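Side-chain contacts in ATP phosphoribosyltransferase (Methanobacterium thermoautotrophicum, PDB 2VD3), which probably catalyses the magnesium-dependent condensation of ATP with 5-phosphoribose 1-diphosphate, the first step of histidine biosynthesis: residues Gly206-Gly209 and Val210-Ala213; Val259-Lys262 and Glu263-Asn266; Ile57-Phe60 and Val61-Gly64. All coordinates share one frame; numbering follows the deposited sequence. Where two conformers were deposited one is given.

Contact 1 of 3, residues Gly206-Gly209 and Val210-Ala213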
loop_
_atom_site.group_PDB
_atom_site.type_symbol
_atom_site.label_atom_id
_atom_site.label_comp_id
_atom_site.label_asym_id
_atom_site.label_seq_id
_atom_site.Cartn_x
_atom_site.Cartn_y
_atom_site.Cartn_z
ATOM N N GLY A 206 23.493 -12.714 25.125
ATOM C CA GLY A 206 23.191 -13.148 23.756
ATOM C C GLY A 206 23.329 -12.002 22.781
ATOM O O GLY A 206 24.047 -12.103 21.780
ATOM N N ILE A 207 22.644 -10.904 23.091
ATOM C CA ILE A 207 22.712 -9.657 22.328
ATOM C C ILE A 207 24.122 -9.041 22.324
ATOM O O ILE A 207 24.646 -8.679 21.258
ATOM C CB ILE A 207 21.652 -8.640 22.842
ATOM C CG1 ILE A 207 20.285 -8.947 22.216
ATOM C CG2 ILE A 207 22.082 -7.196 22.573
ATOM C CD1 ILE A 207 19.114 -8.244 22.863
ATOM N N ARG A 208 24.740 -8.939 23.501
ATOM C CA ARG A 208 26.087 -8.362 23.599
ATOM C C ARG A 208 27.050 -9.146 22.716
ATOM O O ARG A 208 27.860 -8.551 22.008
ATOM C CB ARG A 208 26.566 -8.287 25.057
ATOM C CG ARG A 208 27.817 -7.419 25.318
ATOM C CD ARG A 208 27.892 -6.196 24.383
ATOM N NE ARG A 208 28.868 -5.187 24.806
ATOM C CZ ARG A 208 29.581 -4.427 23.972
ATOM N NH1 ARG A 208 30.432 -3.534 24.449
ATOM N NH2 ARG A 208 29.456 -4.565 22.659
ATOM N N GLY A 209 26.915 -10.472 22.733
ATOM C CA GLY A 209 27.648 -11.373 21.842
ATOM C C GLY A 209 27.514 -11.109 20.345
ATOM O O GLY A 209 28.493 -11.217 19.610
ATOM N N VAL A 210 26.313 -10.765 19.889
ATOM C CA VAL A 210 26.077 -10.439 18.475
ATOM C C VAL A 210 26.745 -9.118 18.090
ATOM O O VAL A 210 27.225 -8.966 16.964
ATOM C CB VAL A 210 24.560 -10.401 18.141
ATOM C CG1 VAL A 210 24.291 -9.810 16.761
ATOM C CG2 VAL A 210 23.975 -11.799 18.231
ATOM N N ILE A 211 26.784 -8.177 19.030
ATOM C CA ILE A 211 27.383 -6.868 18.791
ATOM C C ILE A 211 28.897 -6.953 18.671
ATOM O O ILE A 211 29.506 -6.229 17.878
ATOM C CB ILE A 211 27.001 -5.861 19.901
ATOM C CG1 ILE A 211 25.540 -5.433 19.741
ATOM C CG2 ILE A 211 27.900 -4.629 19.858
ATOM C CD1 ILE A 211 24.976 -4.880 20.992
ATOM N N ASP A 212 29.505 -7.833 19.460
ATOM C CA ASP A 212 30.949 -8.014 19.408
ATOM C C ASP A 212 31.372 -8.820 18.188
ATOM O O ASP A 212 32.559 -8.870 17.854
ATOM C CB ASP A 212 31.463 -8.676 20.693
ATOM C CG ASP A 212 31.260 -7.807 21.928
ATOM O OD1 ASP A 212 31.254 -6.559 21.798
ATOM O OD2 ASP A 212 31.107 -8.379 23.031
ATOM N N ALA A 213 30.403 -9.451 17.528
ATOM C CA ALA A 213 30.680 -10.201 16.299
ATOM C C ALA A 213 30.693 -9.302 15.060
ATOM O O ALA A 213 31.118 -9.736 13.985
ATOM C CB ALA A 213 29.683 -11.355 16.124
#
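Val210 meets the preceding helical turn at Gly206: its N donates to Gly206 O over 3.2 Å, with only a weak second bond to Ile207 O. The CG2 branch of Val210 stands beside its own backbone N and therefore rests near the same carbonyl, 3.6 Å from Gly206 O. Val210 also packs on Leu22 and Asn25 of helix 16-25.

Ile211 N donates to Ile207 O at an N-H...acceptor angle of 151°, straighter than the bond of Val210. The two branches of Ile211 serve different neighbours. Ile211 CD1 lies 4.0 Å from Ile207 CG2, an apolar pair one turn apart whose side chains run at a slant to each other. Ile211 CG2 instead comes to 3.2 Å from Arg208 NH2, near the guanidinium plane, at the group's edge.

Asp212 N donates to Arg208 O, and the aspartate side chain meets the same arginine. Asp212 OD1 lies over one face of the guanidinium, 2.8 Å from Arg208 NH2 but well out of the plane, so the salt bridge rests on charge and no N-H is aimed at the oxygen; the guanidinium and carboxylate planes are 45° apart. A bend in the arginine chain at chi2 (34°) folds the group back along the helix toward Asp212. Arg208 NE has a second anionic partner in Glu87, so the arginine links two carboxylates. Asp212 OD2, meanwhile, lies 3.4 Å from Arg208 O, a pairing of two acceptors that the nearby positive charge would be expected to ease.

Ala213 ends the series with a weak bond from its N to Gly209 O, and its CB lies 3.7 Å from that oxygen. Successive i to i+4 backbone bonds, with an apolar pair and an ion pair at the same spacing, mark the closing turns of alpha-helix 197-212.

Contact 2 of 3, residues Val259-Lys262 and Glu263-Asn266. With IMD (imidazole), chain F.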
loop_
_atom_site.group_PDB
_atom_site.type_symbol
_atom_site.label_atom_id
_atom_site.label_comp_id
_atom_site.label_asym_id
_atom_site.label_seq_id
_atom_site.Cartn_x
_atom_site.Cartn_y
_atom_site.Cartn_z
ATOM N N VAL A 259 39.264 -12.538 12.046
ATOM C CA VAL A 259 39.850 -11.295 11.539
ATOM C C VAL A 259 38.793 -10.192 11.413
ATOM O O VAL A 259 37.637 -10.463 11.102
ATOM C CB VAL A 259 40.633 -11.490 10.201
ATOM C CG1 VAL A 259 41.257 -12.882 10.113
ATOM C CG2 VAL A 259 39.757 -11.237 9.000
ATOM N N ASP A 260 39.196 -8.952 11.665
ATOM C CA ASP A 260 38.298 -7.821 11.505
ATOM C C ASP A 260 38.171 -7.396 10.045
ATOM O O ASP A 260 39.144 -7.456 9.300
ATOM C CB ASP A 260 38.763 -6.634 12.345
ATOM C CG ASP A 260 37.719 -5.545 12.414
ATOM O OD1 ASP A 260 36.728 -5.718 13.153
ATOM O OD2 ASP A 260 37.872 -4.530 11.710
ATOM N N GLU A 261 36.976 -6.944 9.660
ATOM C CA GLU A 261 36.684 -6.518 8.285
ATOM C C GLU A 261 37.569 -5.390 7.743
ATOM O O GLU A 261 37.789 -5.315 6.537
ATOM C CB GLU A 261 35.210 -6.139 8.137
ATOM C CG GLU A 261 34.259 -7.336 8.190
ATOM C CD GLU A 261 33.951 -7.927 6.820
ATOM O OE1 GLU A 261 32.759 -7.938 6.447
ATOM O OE2 GLU A 261 34.883 -8.386 6.123
ATOM N N LYS A 262 38.060 -4.524 8.632
ATOM C CA LYS A 262 39.047 -3.499 8.278
ATOM C C LYS A 262 40.318 -4.109 7.699
ATOM O O LYS A 262 41.007 -3.474 6.902
ATOM C CB LYS A 262 39.449 -2.654 9.500
ATOM C CG LYS A 262 38.336 -1.851 10.156
ATOM C CD LYS A 262 38.748 -1.439 11.573
ATOM C CE LYS A 262 37.543 -1.348 12.503
ATOM N NZ LYS A 262 37.942 -1.418 13.940
ATOM N N GLU A 263 40.644 -5.331 8.110
ATOM C CA GLU A 263 41.924 -5.908 7.731
ATOM C C GLU A 263 41.868 -6.918 6.581
ATOM O O GLU A 263 42.906 -7.201 5.987
ATOM C CB GLU A 263 42.696 -6.436 8.967
ATOM C CG GLU A 263 42.396 -7.873 9.433
ATOM C CD GLU A 263 42.915 -8.164 10.857
ATOM O OE1 GLU A 263 42.163 -7.932 11.844
ATOM O OE2 GLU A 263 44.069 -8.649 10.985
ATOM N N VAL A 264 40.679 -7.416 6.229
ATOM C CA VAL A 264 40.570 -8.526 5.258
ATOM C C VAL A 264 41.152 -8.277 3.846
ATOM O O VAL A 264 41.822 -9.152 3.306
ATOM C CB VAL A 264 39.140 -9.184 5.197
ATOM C CG1 VAL A 264 38.403 -8.996 6.502
ATOM C CG2 VAL A 264 38.304 -8.651 4.050
ATOM N N PHE A 265 40.921 -7.105 3.261
ATOM C CA PHE A 265 41.447 -6.827 1.914
ATOM C C PHE A 265 42.976 -6.797 1.850
ATOM O O PHE A 265 43.571 -7.435 0.977
ATOM C CB PHE A 265 40.870 -5.542 1.304
ATOM C CG PHE A 265 41.362 -5.271 -0.105
ATOM C CD1 PHE A 265 40.972 -6.091 -1.168
ATOM C CD2 PHE A 265 42.221 -4.202 -0.367
ATOM C CE1 PHE A 265 41.428 -5.843 -2.471
ATOM C CE2 PHE A 265 42.678 -3.948 -1.670
ATOM C CZ PHE A 265 42.279 -4.772 -2.720
ATOM N N ASN A 266 43.605 -6.056 2.761
ATOM C CA ASN A 266 45.064 -6.041 2.834
ATOM C C ASN A 266 45.617 -7.432 3.183
ATOM O O ASN A 266 46.649 -7.849 2.650
ATOM C CB ASN A 266 45.581 -4.933 3.780
ATOM C CG ASN A 266 45.951 -5.448 5.165
ATOM O OD1 ASN A 266 47.010 -6.051 5.357
ATOM N ND2 ASN A 266 45.088 -5.191 6.141
HETATM N N1 IMD F . 41.420 0.049 3.786
HETATM C C2 IMD F . 42.214 -0.748 4.535
HETATM N N3 IMD F . 41.578 -1.021 5.697
HETATM C C4 IMD F . 40.382 -0.394 5.684
HETATM C C5 IMD F . 40.282 0.284 4.478
#
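An Asx turn at Asp260 shapes the corner where strand 252-260 gives way to helix 264-272, and Glu263 reaches back across it to the same residue. In the turn, Lys262 N donates to Asp260 OD2 over 3.1 Å, meeting the oxygen from above the carboxylate plane. Asp260 O then accepts Glu263 N at 2.9 Å and takes a weak bond from Val264 N.

The glutamate returns the grip. Its CG is held between its own backbone N and carbonyl carbon (chi1 87°), and the chain beyond is extended; together these lay it along the peptide of Asp260, with Glu263 CG 3.3 Å from Asp260 O. Glu263 OE1 thus arrives 3.1 Å from Asp260 N and accepts its hydrogen from above the carboxylate plane, with an N-H...acceptor angle of 155°. Main-chain N and O of Asp260 are therefore both engaged by Glu263.

On the apolar side, Val264 CG1 packs against the turn, 3.6 Å from Val259 CG2, the two side chains crossing at about a right angle; Val264 CG1 is also 3.3 Å from Asp260 O and 3.5 Å from Glu261 CA. A bound imidazole, probably from the crystallisation liquor, makes a weak bond to Lys262 O.

The carboxylates of Asp260 and Glu261 have partners outside the turn: Asp260 OD1 pairs with Lys216, while Glu261 OE1 forms a salt bridge to Arg286 of the second subunit. Val259 is bonded through its backbone to Arg217 of the adjacent strand 216-224, so the corner joins the four-stranded antiparallel sheet to helix 264-272 at the subunit boundary.

Contact 3 of 3, residues Ile57-Phe60 and Val61-Gly64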
loop_
_atom_site.group_PDB
_atom_site.type_symbol
_atom_site.label_atom_id
_atom_site.label_comp_id
_atom_site.label_asym_id
_atom_site.label_seq_id
_atom_site.Cartn_x
_atom_site.Cartn_y
_atom_site.Cartn_z
ATOM N N ILE A 57 8.173 3.255 23.406
ATOM C CA ILE A 57 8.998 2.285 24.126
ATOM C C ILE A 57 9.687 2.825 25.408
ATOM O O ILE A 57 9.716 2.135 26.422
ATOM C CB ILE A 57 9.991 1.579 23.178
ATOM C CG1 ILE A 57 9.207 0.787 22.114
ATOM C CG2 ILE A 57 10.931 0.684 23.966
ATOM C CD1 ILE A 57 10.041 -0.051 21.147
ATOM N N PRO A 58 10.253 4.045 25.374
ATOM C CA PRO A 58 10.788 4.540 26.642
ATOM C C PRO A 58 9.774 4.473 27.806
ATOM O O PRO A 58 10.091 3.924 28.859
ATOM C CB PRO A 58 11.172 5.982 26.309
ATOM C CG PRO A 58 11.514 5.930 24.885
ATOM C CD PRO A 58 10.505 4.997 24.276
ATOM N N GLU A 59 8.562 4.990 27.596
ATOM C CA GLU A 59 7.505 4.951 28.611
ATOM C C GLU A 59 7.028 3.542 29.001
ATOM O O GLU A 59 6.884 3.261 30.192
ATOM C CB GLU A 59 6.315 5.831 28.201
ATOM C CG GLU A 59 6.608 7.333 28.318
ATOM C CD GLU A 59 6.961 7.766 29.732
ATOM O OE1 GLU A 59 6.040 8.115 30.495
ATOM O OE2 GLU A 59 8.158 7.774 30.086
ATOM N N PHE A 60 6.793 2.669 28.015
ATOM C CA PHE A 60 6.397 1.291 28.307
ATOM C C PHE A 60 7.409 0.607 29.219
ATOM O O PHE A 60 7.035 -0.170 30.120
ATOM C CB PHE A 60 6.221 0.450 27.031
ATOM C CG PHE A 60 5.049 0.858 26.169
ATOM C CD1 PHE A 60 4.029 1.671 26.667
ATOM C CD2 PHE A 60 4.958 0.402 24.845
ATOM C CE1 PHE A 60 2.943 2.031 25.851
ATOM C CE2 PHE A 60 3.879 0.750 24.037
ATOM C CZ PHE A 60 2.873 1.566 24.535
ATOM N N VAL A 61 8.685 0.895 28.983
ATOM C CA VAL A 61 9.758 0.332 29.785
ATOM C C VAL A 61 9.872 1.037 31.133
ATOM O O VAL A 61 10.103 0.389 32.152
ATOM C CB VAL A 61 11.110 0.337 29.013
ATOM C CG1 VAL A 61 12.261 -0.156 29.893
ATOM C CG2 VAL A 61 11.002 -0.518 27.736
ATOM N N ALA A 62 9.687 2.354 31.154
ATOM C CA ALA A 62 9.760 3.111 32.413
ATOM C C ALA A 62 8.673 2.655 33.387
ATOM O O ALA A 62 8.911 2.556 34.589
ATOM C CB ALA A 62 9.655 4.614 32.154
ATOM N N ASP A 63 7.496 2.355 32.841
ATOM C CA ASP A 63 6.317 2.038 33.634
ATOM C C ASP A 63 6.214 0.571 34.012
ATOM O O ASP A 63 5.585 0.230 35.002
ATOM C CB ASP A 63 5.051 2.497 32.910
ATOM C CG ASP A 63 4.880 4.010 32.944
ATOM O OD1 ASP A 63 5.203 4.639 33.997
ATOM O OD2 ASP A 63 4.422 4.573 31.919
ATOM N N GLY A 64 6.836 -0.289 33.221
ATOM C CA GLY A 64 6.869 -1.705 33.518
ATOM C C GLY A 64 5.911 -2.517 32.675
ATOM O O GLY A 64 5.693 -3.696 32.952
#
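Asp63 folds back over the helical turn that begins at Glu59, and its side chain can be traced atom by atom. Its CB lies 3.4 Å from Glu59 O, the same carbonyl that accepts the Asp63 backbone N over 2.9 Å. With chi1 at -74°, Asp63 CG is set beside that N and lies 3.5 Å from Glu59 O. At the tip, Asp63 OD2 is 3.3 Å from Glu59 O, two acceptors side by side, and 4.1 Å from Glu59 OE1. The two carboxylates are turned 72° from each other.

The other oxygen of Glu59, OE2, is hydrogen-bonded to Ser81, which fixes one arm of that carboxylate. On another side of the helix, Val61 CG2 lies 4.0 Å from Ile57 CG2, an ordinary apolar contact, and Ile57 continues onto Ala8 and Pro10 of strand 5-10. Gly64, with phi 103°, leaves the helix while its N still reaches Phe60 O at 3.1 Å.

Both acids also pack on Val140 of the third subunit. Nothing in the geometry makes Glu59 and Asp63 attract each other: their closeness follows from helical spacing and should cost some electrostatic energy. Arg79 of helix 73-79, beside Glu59, and a magnesium ion about 4 Å from the nearest part of the Asp63 side chain may offset that cost, though the distance alone does not establish direct coordination of the metal.

From the N terminus the chain meets contact 3 first, then contact 1, then contact 2; the three lie in series, and none nests within or crosses another. Each is local: contacts 3 and 1 link successive turns of helices 57-63 and 197-212, while contact 2 closes the short bend between strand 252-260 and helix 264-272. Contact 3 packs a helix on strands 5-10 and 47-52 of the large mixed sheet; contact 2 belongs to the beta-alpha-beta-beta-alpha-beta C-terminal domain, their centres about 40 Å apart. Contact 1 lies between, about 24 Å from contact 3 and about 19 Å from contact 2 by centres, where helix 197-212 packs on helix 16-25 and strand 286-288.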